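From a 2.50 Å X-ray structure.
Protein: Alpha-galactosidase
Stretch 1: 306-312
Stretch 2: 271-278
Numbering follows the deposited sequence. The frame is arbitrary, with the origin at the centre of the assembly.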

# COMPACT_ATOMS: atom_id res chain seq x y z
N LEU E 306 18.54 -13.91 -31.66
CA LEU E 306 19.90 -13.45 -31.42
C LEU E 306 19.98 -12.37 -30.36
O LEU E 306 21.09 -12.06 -29.89
CB LEU E 306 20.51 -12.95 -32.73
CG LEU E 306 20.81 -13.98 -33.84
CD1 LEU E 306 21.38 -13.27 -35.05
CD2 LEU E 306 21.75 -15.04 -33.35
N TYR E 307 18.84 -11.77 -29.96
CA TYR E 307 18.85 -10.90 -28.78
C TYR E 307 19.39 -11.63 -27.54
O TYR E 307 19.93 -10.99 -26.63
CB TYR E 307 17.43 -10.37 -28.51
CG TYR E 307 16.53 -11.43 -27.90
CD1 TYR E 307 16.47 -11.62 -26.52
CD2 TYR E 307 15.76 -12.25 -28.70
CE1 TYR E 307 15.68 -12.60 -25.97
CE2 TYR E 307 14.96 -13.23 -28.15
CZ TYR E 307 14.93 -13.40 -26.80
OH TYR E 307 14.14 -14.39 -26.27
N ALA E 308 19.22 -12.96 -27.47
CA ALA E 308 19.69 -13.67 -26.29
C ALA E 308 21.19 -13.48 -26.07
O ALA E 308 21.66 -13.46 -24.93
CB ALA E 308 19.35 -15.15 -26.39
N ALA E 309 21.95 -13.33 -27.15
CA ALA E 309 23.39 -13.14 -27.04
C ALA E 309 23.78 -11.73 -26.60
O ALA E 309 24.96 -11.49 -26.31
CB ALA E 309 24.06 -13.46 -28.37
N ALA E 310 22.83 -10.79 -26.55
CA ALA E 310 23.13 -9.40 -26.24
C ALA E 310 22.43 -8.91 -24.99
O ALA E 310 22.45 -7.71 -24.70
CB ALA E 310 22.79 -8.50 -27.43
N LEU E 311 21.82 -9.79 -24.21
CA LEU E 311 21.22 -9.36 -22.97
C LEU E 311 22.30 -8.76 -22.05
O LEU E 311 23.47 -9.17 -22.10
CB LEU E 311 20.49 -10.52 -22.30
CG LEU E 311 19.21 -10.83 -23.08
CD1 LEU E 311 18.64 -12.21 -22.74
CD2 LEU E 311 18.14 -9.73 -22.92
N PRO E 312 21.95 -7.78 -21.22
CA PRO E 312 20.60 -7.25 -20.95
C PRO E 312 20.20 -6.07 -21.80
O PRO E 312 19.33 -5.32 -21.39
CB PRO E 312 20.70 -6.83 -19.48
CG PRO E 312 22.17 -6.55 -19.23
CD PRO E 312 22.96 -7.04 -20.44
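Stretch 2 271-278: PLYALDAG

What shape does each stretch bring to the contact? Residues 306-309 of stretch 1 form a single turn of 3-10 helix, closed by backbone hydrogen bonds from A309 N to L306 O at 3.1 Å and from A310 N to Y307 O at 2.9 Å. Beyond it the chain opens at L311, and a cis peptide bond precedes P312. Stretch 2 is extended at its start: P271 to A274 belong to a strand that begins earlier in the chain, and the backbone stays open through L275 and D276 before it bends at A277 and G278, where psi falls to -5° and -10°. An extended chain thus passes over a compact turn; the two meet mainly at alanines, and the contact buries 214 Å² summed over both sides.

Which way does stretch 2 run, and where do the backbones come closest? Between the paired alanines the two chains advance in the same sense, A274 beside A308 and A277 beside A309. The CA atoms of A308 and A274 are 5.4 Å apart, and those of A309 and A277 are 5.3 Å apart. One residue forward on the tight turn therefore matches three on the extended chain. All four are alanines; the CA-to-CB bonds of A308, A274 and A277 point toward the other stretch, that of A309 sideways.

How do the bumps and hollows fit? The methyl of A274 points toward stretch 1 and settles into a shallow hollow between A308 and L311: A274 CB lies 3.7 Å from A308 O, 4.1 Å from A308 CB and 4.3 Å from L311 CD1. The hollow is made partly of backbone and partly of side chain. A277 makes a similar contact further along, its CB 3.6 Å from A309 O and 3.9 Å from A309 CB. In both places a methyl rests against a carbonyl oxygen as well as another methyl, so the fit is one of packing.

What fills the space beside the strand, before A274? Here longer side chains bridge a wider gap. The CA-to-CB bond of Y307 is directed sideways, but with chi1 at 75° (p) its ring reaches nearer to stretch 2, and Y307 OH comes within 3.9 Å of L272 CD1. L272, in the m rotamer with chi2 at t, points toward the turn to meet it. Y273 points away, whereas L272 and A274 on either side of it in sequence point toward stretch 1, in keeping with the alternation of a strand. The hydroxyl of Y307 has its hydrogen bond elsewhere in the structure.

What joins the two backbones if no direct hydrogen bond does? Water 1 occupies the gap, accepting from A277 N at 3.1 Å and donating to A308 O at 3.2 Å, so it links the extended chain to the turn. Past it, the bend of stretch 2 is braced from within: G278 N donates to D276 OD1 at 2.7 Å. G278 itself makes no contact with stretch 1, and the interface ends with A277.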

# COMPACT_ATOMS: atom_id res chain seq x y z
N PRO E 271 9.61 -20.87 -19.88
CA PRO E 271 10.59 -19.79 -19.71
C PRO E 271 11.86 -20.06 -20.49
O PRO E 271 12.34 -21.19 -20.59
CB PRO E 271 10.87 -19.80 -18.20
CG PRO E 271 9.66 -20.43 -17.60
CD PRO E 271 9.23 -21.47 -18.59
N LEU E 272 12.42 -18.98 -21.03
CA LEU E 272 13.62 -19.02 -21.84
C LEU E 272 14.81 -18.49 -21.06
O LEU E 272 14.68 -17.58 -20.24
CB LEU E 272 13.45 -18.21 -23.12
CG LEU E 272 12.22 -18.52 -23.97
CD1 LEU E 272 12.19 -17.59 -25.15
CD2 LEU E 272 12.24 -19.98 -24.39
N TYR E 273 15.97 -19.06 -21.34
CA TYR E 273 17.22 -18.67 -20.73
C TYR E 273 18.23 -18.55 -21.85
O TYR E 273 18.00 -19.01 -22.97
CB TYR E 273 17.67 -19.69 -19.66
CG TYR E 273 16.64 -19.83 -18.56
CD1 TYR E 273 16.45 -18.81 -17.64
CD2 TYR E 273 15.86 -20.95 -18.47
CE1 TYR E 273 15.52 -18.92 -16.65
CE2 TYR E 273 14.91 -21.07 -17.47
CZ TYR E 273 14.75 -20.05 -16.56
OH TYR E 273 13.82 -20.15 -15.56
N ALA E 274 19.35 -17.91 -21.54
CA ALA E 274 20.34 -17.58 -22.55
C ALA E 274 21.64 -18.29 -22.22
O ALA E 274 21.95 -18.55 -21.05
CB ALA E 274 20.56 -16.07 -22.62
N LEU E 275 22.41 -18.61 -23.26
CA LEU E 275 23.79 -19.00 -23.09
C LEU E 275 24.66 -17.75 -23.13
O LEU E 275 24.35 -16.79 -23.84
CB LEU E 275 24.22 -19.99 -24.17
CG LEU E 275 23.42 -21.29 -24.19
CD1 LEU E 275 23.77 -22.09 -25.44
CD2 LEU E 275 23.64 -22.12 -22.93
N ASP E 276 25.73 -17.76 -22.35
CA ASP E 276 26.53 -16.55 -22.12
C ASP E 276 27.48 -16.35 -23.29
O ASP E 276 28.48 -17.05 -23.41
CB ASP E 276 27.29 -16.68 -20.80
CG ASP E 276 28.19 -15.49 -20.51
OD1 ASP E 276 28.22 -14.51 -21.29
OD2 ASP E 276 28.87 -15.53 -19.46
N ALA E 277 27.18 -15.37 -24.14
CA ALA E 277 28.01 -15.10 -25.29
C ALA E 277 29.33 -14.43 -24.92
O ALA E 277 30.16 -14.19 -25.81
CB ALA E 277 27.23 -14.25 -26.31
N GLY E 278 29.53 -14.08 -23.65
CA GLY E 278 30.85 -13.66 -23.22
C GLY E 278 31.77 -14.80 -22.85
O GLY E 278 32.96 -14.58 -22.64
O HOH W 1 24.54 -13.88 -23.68